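Local coordinates for protein xyloglucan-specific endo-beta-1,4-glucanase (PDB 4W88) that hydrolyses internal beta-1,4-glucosidic linkages of the plant cell-wall polysaccharide xyloglucan, acting as a glycoside hydrolase family 5 endo-glucanase on a TIM-barrel fold, at residues K41-Q44 against E45-D48; G186-A189 against D190-L193; G199-D203 against E204-K208; T280-I283 against V284-I287; I331-A334 against Y335-A339. The protein carries 1 engineered substitution. All blocks are in the same frame, centred on the assembly; numbering follows the deposited sequence.

Contact 1: K41-Q44 against E45-D48; sequences KTTQ and EIVD
Thr43 lays its hydroxyl over the first turn of helix 44-53, where OG1 meets both the backbone N and the CG1 of Ile46. This is a helix N-cap: Ile46 N donates to Thr43 OG1 at 3.0 Å with an N-H...O angle of 159°. The first torsion puts OG1 between the backbone N and the carbonyl carbon (chi1 61°), where it can accept from Ile46 N. CG1 of Ile46 comes in at 3.3 Å from that same OG1, crossing the threonine at about a right angle. In the same turn, Val47 N donates to Thr43 O and Asp48 N to Gln44 O. Gln44, bent at chi2, swings its amide forward along the helix to Asp48; the amide and carboxylate planes are only 23° apart, and NE2 reaches OD1 at 3.0 Å on the syn side but out of the carboxylate plane. NE2 also donates to Tyr90 O while OE1 accepts from Asn93, joining this helix start to the end of helix 78-92. Replacing Asp48 by alanine removes this acceptor and would probably leave the Gln44 amide freer to turn. On the buried side, CG2 of Thr42 touches CG2 of Val47 at 4.1 Å.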
loop_
_atom_site.group_PDB
_atom_site.type_symbol
_atom_site.label_atom_id
_atom_site.label_comp_id
_atom_site.label_asym_id
_atom_site.label_seq_id
_atom_site.Cartn_x
_atom_site.Cartn_y
_atom_site.Cartn_z
ATOM N N LYS A 41 13.894 4.605 -14.554
ATOM C CA LYS A 41 13.141 5.791 -14.190
ATOM C C LYS A 41 11.685 5.629 -14.753
ATOM O O LYS A 41 11.456 5.225 -15.924
ATOM C CB LYS A 41 13.811 7.014 -14.750
ATOM C CG LYS A 41 13.093 8.318 -14.452
ATOM C CD LYS A 41 13.872 9.575 -14.864
ATOM C CE LYS A 41 12.932 10.754 -14.649
ATOM N NZ LYS A 41 13.587 11.956 -15.108
ATOM N N THR A 42 10.694 5.942 -13.926
ATOM C CA THR A 42 9.292 5.777 -14.334
ATOM C C THR A 42 8.991 6.787 -15.443
ATOM O O THR A 42 9.479 7.974 -15.426
ATOM C CB THR A 42 8.389 6.004 -13.109
ATOM O OG1 THR A 42 8.846 5.171 -12.040
ATOM C CG2 THR A 42 6.988 5.616 -13.397
ATOM N N THR A 43 8.192 6.332 -16.389
ATOM C CA THR A 43 7.765 7.182 -17.501
ATOM C C THR A 43 6.216 7.168 -17.628
ATOM O O THR A 43 5.536 6.280 -17.059
ATOM C CB THR A 43 8.286 6.654 -18.806
ATOM O OG1 THR A 43 7.751 5.328 -18.990
ATOM C CG2 THR A 43 9.781 6.664 -18.819
ATOM N N GLN A 44 5.671 8.164 -18.346
ATOM C CA GLN A 44 4.258 8.172 -18.688
ATOM C C GLN A 44 3.817 6.828 -19.345
ATOM O O GLN A 44 2.775 6.295 -19.027
ATOM C CB GLN A 44 3.921 9.366 -19.580
ATOM C CG GLN A 44 2.453 9.511 -19.944
ATOM C CD GLN A 44 1.629 9.940 -18.795
ATOM O OE1 GLN A 44 1.767 11.071 -18.307
ATOM N NE2 GLN A 44 0.782 9.082 -18.342
ATOM N N GLU A 45 4.680 6.285 -20.212
ATOM C CA GLU A 45 4.407 5.079 -20.928
ATOM C C GLU A 45 4.292 3.871 -19.995
ATOM O O GLU A 45 3.437 2.980 -20.213
ATOM C CB GLU A 45 5.468 4.791 -21.988
ATOM C CG GLU A 45 5.466 5.776 -23.158
ATOM C CD GLU A 45 6.346 7.003 -22.969
ATOM O OE1 GLU A 45 6.757 7.356 -21.829
ATOM O OE2 GLU A 45 6.666 7.671 -23.995
ATOM N N ILE A 46 5.166 3.789 -18.986
ATOM C CA ILE A 46 5.058 2.690 -18.021
ATOM C C ILE A 46 3.659 2.732 -17.358
ATOM O O ILE A 46 2.966 1.727 -17.228
ATOM C CB ILE A 46 6.219 2.771 -16.998
ATOM C CG1 ILE A 46 7.510 2.261 -17.682
ATOM C CG2 ILE A 46 5.906 1.930 -15.787
ATOM C CD1 ILE A 46 8.792 2.571 -16.975
ATOM N N VAL A 47 3.275 3.905 -16.871
ATOM C CA VAL A 47 2.005 4.074 -16.183
ATOM C C VAL A 47 0.851 3.779 -17.148
ATOM O O VAL A 47 -0.128 3.102 -16.769
ATOM C CB VAL A 47 1.937 5.462 -15.496
ATOM C CG1 VAL A 47 0.561 5.767 -14.940
ATOM C CG2 VAL A 47 2.992 5.557 -14.385
ATOM N N ASP A 48 0.936 4.288 -18.382
ATOM C CA ASP A 48 -0.069 3.989 -19.408
ATOM C C ASP A 48 -0.301 2.502 -19.590
ATOM O O ASP A 48 -1.418 2.002 -19.721
ATOM C CB ASP A 48 0.303 4.531 -20.788
ATOM C CG ASP A 48 0.387 6.011 -20.919
ATOM O OD1 ASP A 48 -0.110 6.797 -20.068
ATOM O OD2 ASP A 48 1.036 6.397 -21.966
#

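Contact 2: G186-A189 against D190-L193; sequences GNNA and DRVL
Arg191 turns its guanidinium side-on to Asn188, so that NE and NH2 both donate to the single oxygen OD1. The NE bond is the shorter, 2.8 Å to Asn188 OD1, and lies in the carbonyl plane of the amide; NH2 reaches the same oxygen at 3.0 Å from above that plane. Seen from the arginine, OD1 sits in the guanidinium plane, while the amide is turned 69° against it. The arginine starts out extended, CG opposite the backbone N (chi1 -172°), and then bends at chi3 (-49°), which folds the guanidinium back beside Asn188, the two side chains pointing the same way. Asn187 O lies over one face, offset toward the rim, and also takes a weak bond from Arg191 N. The remaining N-H groups serve main-chain oxygens around the start of strand 142-145, NH1 with Asp139 O and Leu142 O, NH2 with Tyr138 O. A leucine in place of Arg191 would probably leave Asn188 OD1 without both donors and these three carbonyls without their shared partner. At the outer side a water donates to Asp190 OD1 at 2.7 Å and weakly to Asn187 OD1, while Asn187 ND2 donates to Tyr138 O. The short 3-10 turn 187-188 closes the connection from helix 164-182 into barrel strand 193-196, with Asn188 resting on Val181 of that helix and Arg191 on Phe144 of strand 142-145.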
loop_
_atom_site.group_PDB
_atom_site.type_symbol
_atom_site.label_atom_id
_atom_site.label_comp_id
_atom_site.label_asym_id
_atom_site.label_seq_id
_atom_site.Cartn_x
_atom_site.Cartn_y
_atom_site.Cartn_z
ATOM N N GLY A 186 -8.714 22.734 1.391
ATOM C CA GLY A 186 -8.935 22.455 -0.040
ATOM C C GLY A 186 -9.566 21.089 -0.210
ATOM O O GLY A 186 -10.368 20.646 0.642
ATOM N N ASN A 187 -9.150 20.393 -1.252
ATOM C CA ASN A 187 -9.678 19.063 -1.535
ATOM C C ASN A 187 -9.223 18.045 -0.477
ATOM O O ASN A 187 -9.755 16.931 -0.413
ATOM C CB ASN A 187 -9.293 18.549 -2.940
ATOM C CG ASN A 187 -9.880 19.379 -4.072
ATOM O OD1 ASN A 187 -10.792 20.187 -3.870
ATOM N ND2 ASN A 187 -9.404 19.144 -5.292
ATOM N N ASN A 188 -8.254 18.440 0.363
ATOM C CA ASN A 188 -7.881 17.591 1.453
ATOM C C ASN A 188 -8.900 17.550 2.599
ATOM O O ASN A 188 -8.736 16.702 3.482
ATOM C CB ASN A 188 -6.521 17.936 2.008
ATOM C CG ASN A 188 -5.428 17.899 0.979
ATOM O OD1 ASN A 188 -5.384 17.041 0.129
ATOM N ND2 ASN A 188 -4.531 18.874 1.066
ATOM N N ALA A 189 -9.941 18.391 2.562
ATOM C CA ALA A 189 -10.957 18.329 3.597
ATOM C C ALA A 189 -11.725 17.010 3.617
ATOM O O ALA A 189 -12.130 16.548 4.677
ATOM C CB ALA A 189 -11.891 19.515 3.513
ATOM N N ASP A 190 -11.902 16.439 2.428
ATOM C CA ASP A 190 -12.682 15.228 2.265
ATOM C C ASP A 190 -12.024 14.147 1.388
ATOM O O ASP A 190 -12.642 13.139 1.039
ATOM C CB ASP A 190 -14.096 15.569 1.788
ATOM C CG ASP A 190 -14.176 16.303 0.493
ATOM O OD1 ASP A 190 -13.118 16.579 -0.114
ATOM O OD2 ASP A 190 -15.357 16.658 0.082
ATOM N N ARG A 191 -10.726 14.315 1.085
ATOM C CA ARG A 191 -9.956 13.276 0.440
ATOM C C ARG A 191 -10.027 11.982 1.223
ATOM O O ARG A 191 -10.007 12.015 2.479
ATOM C CB ARG A 191 -8.469 13.735 0.357
ATOM C CG ARG A 191 -7.598 12.826 -0.464
ATOM C CD ARG A 191 -6.208 13.352 -0.721
ATOM N NE ARG A 191 -6.128 14.705 -1.190
ATOM C CZ ARG A 191 -6.533 15.144 -2.375
ATOM N NH1 ARG A 191 -6.994 14.306 -3.290
ATOM N NH2 ARG A 191 -6.489 16.431 -2.633
ATOM N N VAL A 192 -10.053 10.842 0.526
ATOM C CA VAL A 192 -9.970 9.591 1.243
ATOM C C VAL A 192 -8.565 9.473 1.886
ATOM O O VAL A 192 -7.545 9.453 1.172
ATOM C CB VAL A 192 -10.269 8.370 0.354
ATOM C CG1 VAL A 192 -10.176 7.015 1.129
ATOM C CG2 VAL A 192 -11.627 8.521 -0.311
ATOM N N LEU A 193 -8.561 9.226 3.213
ATOM C CA LEU A 193 -7.355 8.995 3.939
ATOM C C LEU A 193 -7.328 7.575 4.461
ATOM O O LEU A 193 -8.287 7.152 5.081
ATOM C CB LEU A 193 -7.179 9.974 5.084
ATOM C CG LEU A 193 -7.276 11.441 4.717
ATOM C CD1 LEU A 193 -7.047 12.377 5.886
ATOM C CD2 LEU A 193 -6.324 11.851 3.591
HETATM O O HOH W 1 -13.064 18.550 -1.945
#

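Contact 3: G199-D203 against E204-K208; sequences GHNSD and EPTLK
Thr206 hooks its hydroxyl onto Asn201, OG1 donating to OD1 at 2.6 Å. Asn201 forms an Asx turn in the loop that leads from barrel strand 193-196 to helix 204-208: the same OD1 accepts from Asp203 N at 2.8 Å. The two donors approach OD1 from opposite faces of the amide plane, so the oxygen is gripped between the loop and the first turn of the helix. Asn201 CG stands opposite its own backbone N (chi1 178°), which carries the amide across to the threonine, and the two side chains meet at about a right angle. This is the tight part of the contact, with Thr206 CG2 against Asn201 O at 3.6 Å and Leu207 CD1 against Ser202 O at 3.5 Å. Leu207 also packs on Tyr259 and Leu260 of helix 246-261, and Glu204 OE2 is hydrogen-bonded to Tyr259 OH of the same helix. The outer side is looser. Pro205 is exposed and meets Asp203 chiefly through CD, and the bond from Asn201 ND2 to Asp203 OD2 is weak. Asp203 occupies the N-cap position without a side-chain capping bond, and it is its carbonyl that opens the helix, Asp203 O accepting from Leu207 N at 3.0 Å.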
loop_
_atom_site.group_PDB
_atom_site.type_symbol
_atom_site.label_atom_id
_atom_site.label_comp_id
_atom_site.label_asym_id
_atom_site.label_seq_id
_atom_site.Cartn_x
_atom_site.Cartn_y
_atom_site.Cartn_z
ATOM N N GLY A 199 1.875 -2.876 11.438
ATOM C CA GLY A 199 2.369 -3.779 10.399
ATOM C C GLY A 199 1.464 -4.053 9.210
ATOM O O GLY A 199 1.748 -5.002 8.455
ATOM N N HIS A 200 0.369 -3.294 9.056
ATOM C CA HIS A 200 -0.715 -3.661 8.174
ATOM C C HIS A 200 -1.235 -5.102 8.423
ATOM O O HIS A 200 -1.785 -5.747 7.513
ATOM C CB HIS A 200 -0.279 -3.483 6.733
ATOM C CG HIS A 200 -0.438 -2.099 6.161
ATOM N ND1 HIS A 200 0.341 -1.026 6.538
ATOM C CD2 HIS A 200 -1.315 -1.616 5.247
ATOM C CE1 HIS A 200 -0.020 0.047 5.859
ATOM N NE2 HIS A 200 -1.034 -0.283 5.082
ATOM N N ASN A 201 -1.071 -5.582 9.656
ATOM C CA ASN A 201 -1.488 -6.921 10.119
ATOM C C ASN A 201 -3.005 -6.976 10.325
ATOM O O ASN A 201 -3.616 -5.990 10.724
ATOM C CB ASN A 201 -0.716 -7.283 11.404
ATOM C CG ASN A 201 -1.114 -8.622 11.974
ATOM O OD1 ASN A 201 -2.084 -8.728 12.750
ATOM N ND2 ASN A 201 -0.390 -9.661 11.600
ATOM N N SER A 202 -3.585 -8.144 10.014
ATOM C CA SER A 202 -5.037 -8.391 10.116
ATOM C C SER A 202 -5.452 -9.506 11.091
ATOM O O SER A 202 -6.578 -10.018 10.997
ATOM C CB SER A 202 -5.628 -8.684 8.728
ATOM O OG SER A 202 -5.118 -9.854 8.242
ATOM N N ASP A 203 -4.565 -9.883 12.001
ATOM C CA ASP A 203 -4.903 -10.850 13.066
ATOM C C ASP A 203 -5.952 -10.201 13.978
ATOM O O ASP A 203 -6.004 -8.944 14.156
ATOM C CB ASP A 203 -3.674 -11.258 13.892
ATOM C CG ASP A 203 -2.547 -11.878 13.070
ATOM O OD1 ASP A 203 -2.711 -12.286 11.918
ATOM O OD2 ASP A 203 -1.418 -11.991 13.643
ATOM N N GLU A 204 -6.732 -11.072 14.621
ATOM C CA GLU A 204 -7.849 -10.637 15.440
ATOM C C GLU A 204 -7.445 -9.604 16.522
ATOM O O GLU A 204 -8.104 -8.538 16.607
ATOM C CB GLU A 204 -8.669 -11.823 16.047
ATOM C CG GLU A 204 -9.790 -11.289 16.921
ATOM C CD GLU A 204 -10.878 -12.302 17.146
ATOM O OE1 GLU A 204 -10.603 -13.501 17.019
ATOM O OE2 GLU A 204 -11.983 -11.861 17.408
ATOM N N PRO A 205 -6.373 -9.892 17.323
ATOM C CA PRO A 205 -6.011 -8.924 18.344
ATOM C C PRO A 205 -5.653 -7.531 17.749
ATOM O O PRO A 205 -5.919 -6.473 18.365
ATOM C CB PRO A 205 -4.783 -9.578 19.023
ATOM C CG PRO A 205 -4.875 -11.017 18.692
ATOM C CD PRO A 205 -5.460 -11.053 17.335
ATOM N N THR A 206 -5.036 -7.527 16.554
ATOM C CA THR A 206 -4.620 -6.276 15.932
ATOM C C THR A 206 -5.841 -5.476 15.489
ATOM O O THR A 206 -5.882 -4.261 15.658
ATOM C CB THR A 206 -3.763 -6.581 14.715
ATOM O OG1 THR A 206 -2.843 -7.649 15.018
ATOM C CG2 THR A 206 -3.065 -5.348 14.189
ATOM N N LEU A 207 -6.845 -6.159 14.940
ATOM C CA LEU A 207 -8.046 -5.456 14.492
ATOM C C LEU A 207 -8.878 -4.996 15.685
ATOM O O LEU A 207 -9.434 -3.909 15.636
ATOM C CB LEU A 207 -8.869 -6.355 13.584
ATOM C CG LEU A 207 -8.312 -6.719 12.208
ATOM C CD1 LEU A 207 -9.210 -7.776 11.549
ATOM C CD2 LEU A 207 -8.206 -5.488 11.337
ATOM N N LYS A 208 -8.999 -5.856 16.718
ATOM C CA LYS A 208 -9.719 -5.517 17.954
ATOM C C LYS A 208 -9.182 -4.211 18.556
ATOM O O LYS A 208 -9.935 -3.435 19.094
ATOM C CB LYS A 208 -9.643 -6.675 18.958
ATOM C CG LYS A 208 -10.389 -6.483 20.243
ATOM C CD LYS A 208 -10.250 -7.733 21.131
ATOM C CE LYS A 208 -10.939 -8.967 20.537
ATOM N NZ LYS A 208 -10.995 -10.149 21.457
#

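Contact 4: T280-I283 against V284-I287; sequences TEDI and VRWI
Asp282 and Arg285 form a salt bridge one turn apart on helix 280-295, OD1 to NH2 at 3.0 Å. The side chains run side by side, yet their planes are nearly perpendicular (89°), and NH2 comes down on OD1 from above the carboxylate plane. The N-H...O angle of 136° leaves the bond well short of straight. Both groups have a second partner in Trp241: its backbone N donates to Asp282 OD1, and Arg285 NE donates to its backbone O, tying the helix to the loop there. Arg285 bends at chi3 (-78°), which lays the guanidinium flat over the backbone, with Glu281 O 3.6 Å from CZ and beneath the centre of the plane. With its oxygen under the cationic group, that carbonyl probably adds some electrostatic attraction to its regular helical bond with Arg285 N. The backbone keeps i to i+4 bonding from Thr280 O, which accepts from Val284 N at 2.9 Å, through Ile283 O and Ile287 N. CG2 of Val284 lies 3.3 Å from Thr280 O, a methyl against a carbonyl oxygen. The apolar pair is Ile283 and Ile287, CG2 of the first meeting CD1 of the second at 3.8 Å. The helix belongs to the beta-alpha-beta unit between strands 267-272 and 300-305; Ile283 and Ile287 face helix 329-336, while Trp286 stacks on Tyr290, meets Trp241 edge-to-face and touches helix 228-231.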
loop_
_atom_site.group_PDB
_atom_site.type_symbol
_atom_site.label_atom_id
_atom_site.label_comp_id
_atom_site.label_asym_id
_atom_site.label_seq_id
_atom_site.Cartn_x
_atom_site.Cartn_y
_atom_site.Cartn_z
ATOM N N THR A 280 2.670 -20.981 -12.857
ATOM C CA THR A 280 1.647 -20.121 -13.414
ATOM C C THR A 280 0.233 -20.567 -13.105
ATOM O O THR A 280 -0.613 -19.791 -12.639
ATOM C CB THR A 280 1.770 -20.071 -14.920
ATOM O OG1 THR A 280 3.001 -19.445 -15.254
ATOM C CG2 THR A 280 0.626 -19.223 -15.509
ATOM N N GLU A 281 -0.047 -21.832 -13.404
ATOM C CA GLU A 281 -1.434 -22.351 -13.198
ATOM C C GLU A 281 -1.871 -22.303 -11.721
ATOM O O GLU A 281 -3.045 -22.098 -11.386
ATOM C CB GLU A 281 -1.548 -23.793 -13.710
ATOM C CG GLU A 281 -1.324 -23.879 -15.201
ATOM C CD GLU A 281 0.076 -24.408 -15.507
ATOM O OE1 GLU A 281 0.127 -25.555 -16.174
ATOM O OE2 GLU A 281 1.102 -23.670 -15.113
ATOM N N ASP A 282 -0.919 -22.541 -10.805
ATOM C CA ASP A 282 -1.237 -22.445 -9.392
ATOM C C ASP A 282 -1.534 -21.017 -8.939
ATOM O O ASP A 282 -2.477 -20.778 -8.177
ATOM C CB ASP A 282 -0.073 -23.013 -8.546
ATOM C CG ASP A 282 0.207 -24.435 -8.882
ATOM O OD1 ASP A 282 -0.572 -25.288 -8.419
ATOM O OD2 ASP A 282 1.156 -24.718 -9.629
ATOM N N ILE A 283 -0.728 -20.094 -9.416
ATOM C CA ILE A 283 -1.011 -18.700 -9.100
ATOM C C ILE A 283 -2.372 -18.251 -9.663
ATOM O O ILE A 283 -3.115 -17.562 -8.958
ATOM C CB ILE A 283 0.144 -17.761 -9.507
ATOM C CG1 ILE A 283 1.393 -18.075 -8.674
ATOM C CG2 ILE A 283 -0.295 -16.309 -9.412
ATOM C CD1 ILE A 283 2.648 -17.337 -9.095
ATOM N N VAL A 284 -2.680 -18.603 -10.928
ATOM C CA VAL A 284 -4.012 -18.334 -11.435
ATOM C C VAL A 284 -5.122 -18.854 -10.527
ATOM O O VAL A 284 -6.120 -18.141 -10.282
ATOM C CB VAL A 284 -4.141 -18.842 -12.888
ATOM C CG1 VAL A 284 -5.593 -18.733 -13.398
ATOM C CG2 VAL A 284 -3.144 -18.055 -13.793
ATOM N N ARG A 285 -5.018 -20.108 -10.065
ATOM C CA ARG A 285 -6.005 -20.643 -9.142
ATOM C C ARG A 285 -6.064 -19.891 -7.803
ATOM O O ARG A 285 -7.156 -19.615 -7.265
ATOM C CB ARG A 285 -5.740 -22.136 -8.894
ATOM C CG ARG A 285 -6.051 -23.013 -10.105
ATOM C CD ARG A 285 -6.128 -24.496 -9.726
ATOM N NE ARG A 285 -4.763 -25.012 -9.582
ATOM C CZ ARG A 285 -3.995 -25.454 -10.571
ATOM N NH1 ARG A 285 -4.419 -25.483 -11.803
ATOM N NH2 ARG A 285 -2.770 -25.867 -10.316
ATOM N N TRP A 286 -4.908 -19.520 -7.281
ATOM C CA TRP A 286 -4.861 -18.780 -6.028
ATOM C C TRP A 286 -5.571 -17.429 -6.181
ATOM O O TRP A 286 -6.337 -17.027 -5.305
ATOM C CB TRP A 286 -3.408 -18.569 -5.600
ATOM C CG TRP A 286 -3.274 -17.666 -4.418
ATOM C CD1 TRP A 286 -3.490 -17.961 -3.095
ATOM C CD2 TRP A 286 -2.937 -16.287 -4.474
ATOM N NE1 TRP A 286 -3.315 -16.842 -2.325
ATOM C CE2 TRP A 286 -2.958 -15.797 -3.158
ATOM C CE3 TRP A 286 -2.623 -15.423 -5.518
ATOM C CZ2 TRP A 286 -2.706 -14.444 -2.866
ATOM C CZ3 TRP A 286 -2.380 -14.107 -5.237
ATOM C CH2 TRP A 286 -2.404 -13.627 -3.928
ATOM N N ILE A 287 -5.347 -16.743 -7.307
ATOM C CA ILE A 287 -5.997 -15.416 -7.532
ATOM C C ILE A 287 -7.506 -15.565 -7.548
ATOM O O ILE A 287 -8.222 -14.791 -6.938
ATOM C CB ILE A 287 -5.509 -14.738 -8.851
ATOM C CG1 ILE A 287 -3.971 -14.424 -8.798
ATOM C CG2 ILE A 287 -6.396 -13.622 -9.297
ATOM C CD1 ILE A 287 -3.286 -14.035 -10.093
#

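Contact 5: I331-A334 against Y335-A339; sequences IVDA and YVNHA
Tyr335 lies alongside Ile331 one turn back on helix 329-336, both side chains pointing the same way. At its base, CB sits 3.4 Å from Val332 O. CG is 4.0 Å from Ile331 O, and CD2 comes 3.6 Å from that same Ile331 O. Farther out, CE2 packs against CG2 of Ile331 at 3.8 Å, a methyl that stands opposite its backbone N, which brings it to the CE2 side of the ring. Toward the tip the partners change to helix 280-295, where CZ meets Ile287 and OH approaches Trp286. The backbone holds this turn with Tyr335 N to Ile331 O and, weakly, to Val332 O, and with the straighter Val336 N to Val332 O, 2.9 Å at 173°. Regular bonding runs out soon afterwards: Asn337 N still donates to Asp333 O, but Asn337 is the first residue to leave helical geometry, and His338 N turns instead to Tyr335 O. The final helix of the chain is thereby wedged between two helices of the barrel's outer layer: Ile331, Tyr335 and His338 face helix 280-295, with His338 bonded to Asp295, while Val332 and Val336 lie on Arg53 of helix 44-53 and Asp333 OD1 forms a salt bridge with Arg53 NH1.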
loop_
_atom_site.group_PDB
_atom_site.type_symbol
_atom_site.label_atom_id
_atom_site.label_comp_id
_atom_site.label_asym_id
_atom_site.label_seq_id
_atom_site.Cartn_x
_atom_site.Cartn_y
_atom_site.Cartn_z
ATOM N N ILE A 331 -1.065 -14.930 -15.544
ATOM C CA ILE A 331 -1.224 -14.335 -14.217
ATOM C C ILE A 331 -1.926 -12.984 -14.269
ATOM O O ILE A 331 -2.910 -12.712 -13.533
ATOM C CB ILE A 331 0.133 -14.222 -13.481
ATOM C CG1 ILE A 331 0.665 -15.639 -13.175
ATOM C CG2 ILE A 331 0.023 -13.412 -12.193
ATOM C CD1 ILE A 331 2.034 -15.722 -12.557
ATOM N N VAL A 332 -1.473 -12.154 -15.184
ATOM C CA VAL A 332 -2.034 -10.807 -15.309
ATOM C C VAL A 332 -3.507 -10.822 -15.686
ATOM O O VAL A 332 -4.310 -10.081 -15.081
ATOM C CB VAL A 332 -1.156 -9.924 -16.180
ATOM C CG1 VAL A 332 -1.800 -8.563 -16.450
ATOM C CG2 VAL A 332 0.171 -9.728 -15.498
ATOM N N ASP A 333 -3.862 -11.716 -16.644
ATOM C CA ASP A 333 -5.240 -11.843 -17.083
ATOM C C ASP A 333 -6.128 -12.203 -15.843
ATOM O O ASP A 333 -7.243 -11.693 -15.671
ATOM C CB ASP A 333 -5.367 -12.990 -18.071
ATOM C CG ASP A 333 -4.933 -12.666 -19.502
ATOM O OD1 ASP A 333 -4.621 -11.522 -19.821
ATOM O OD2 ASP A 333 -4.823 -13.618 -20.327
ATOM N N ALA A 334 -5.642 -13.132 -14.997
ATOM C CA ALA A 334 -6.458 -13.547 -13.849
ATOM C C ALA A 334 -6.764 -12.367 -12.895
ATOM O O ALA A 334 -7.848 -12.215 -12.306
ATOM C CB ALA A 334 -5.736 -14.644 -13.103
ATOM N N TYR A 335 -5.800 -11.457 -12.798
ATOM C CA TYR A 335 -5.996 -10.266 -11.962
ATOM C C TYR A 335 -6.965 -9.295 -12.613
ATOM O O TYR A 335 -7.967 -8.929 -12.029
ATOM C CB TYR A 335 -4.666 -9.528 -11.746
ATOM C CG TYR A 335 -3.744 -10.123 -10.654
ATOM C CD1 TYR A 335 -4.234 -10.416 -9.378
ATOM C CD2 TYR A 335 -2.362 -10.316 -10.899
ATOM C CE1 TYR A 335 -3.409 -10.942 -8.403
ATOM C CE2 TYR A 335 -1.520 -10.834 -9.904
ATOM C CZ TYR A 335 -2.039 -11.099 -8.649
ATOM O OH TYR A 335 -1.248 -11.621 -7.637
ATOM N N VAL A 336 -6.639 -8.870 -13.824
ATOM C CA VAL A 336 -7.449 -7.821 -14.397
ATOM C C VAL A 336 -8.898 -8.252 -14.751
ATOM O O VAL A 336 -9.806 -7.390 -14.862
ATOM C CB VAL A 336 -6.748 -7.110 -15.566
ATOM C CG1 VAL A 336 -5.420 -6.489 -15.129
ATOM C CG2 VAL A 336 -6.459 -8.030 -16.720
ATOM N N ASN A 337 -9.072 -9.555 -14.988
ATOM C CA ASN A 337 -10.358 -10.078 -15.327
ATOM C C ASN A 337 -11.054 -10.704 -14.161
ATOM O O ASN A 337 -12.019 -11.449 -14.317
ATOM C CB ASN A 337 -10.273 -11.083 -16.489
ATOM C CG ASN A 337 -9.699 -10.471 -17.745
ATOM O OD1 ASN A 337 -8.869 -11.026 -18.390
ATOM N ND2 ASN A 337 -10.215 -9.402 -18.127
ATOM N N HIS A 338 -10.609 -10.383 -12.974
ATOM C CA HIS A 338 -11.124 -11.037 -11.785
ATOM C C HIS A 338 -12.627 -10.979 -11.668
ATOM O O HIS A 338 -13.233 -11.871 -11.112
ATOM C CB HIS A 338 -10.451 -10.472 -10.532
ATOM C CG HIS A 338 -10.900 -9.101 -10.165
ATOM N ND1 HIS A 338 -11.905 -8.880 -9.252
ATOM C CD2 HIS A 338 -10.513 -7.879 -10.602
ATOM C CE1 HIS A 338 -12.083 -7.586 -9.092
ATOM N NE2 HIS A 338 -11.272 -6.954 -9.931
ATOM N N ALA A 339 -13.238 -9.905 -12.137
ATOM C CA ALA A 339 -14.642 -9.781 -11.949
ATOM C C ALA A 339 -15.455 -10.434 -13.060
ATOM O O ALA A 339 -16.657 -10.431 -12.949
ATOM C CB ALA A 339 -15.050 -8.342 -11.764
#

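All five contacts are local and follow one another along the chain, none nested or crossing. Contact 1 starts helix 44-53 after barrel strand 15-18 and its long loop. Contact 2 closes the turn between helix 164-182 and strand 193-196, and contact 3 begins at the other end of that strand, on the way to helix 204-208; their nearest atoms are about 10 Å apart. Contact 4 opens helix 280-295, between the last two barrel strands. Contact 5 finishes the C-terminal helix and touches contact 4. That helix, which comes after the eighth strand, packs between the helix that follows the first strand and the one that follows the seventh.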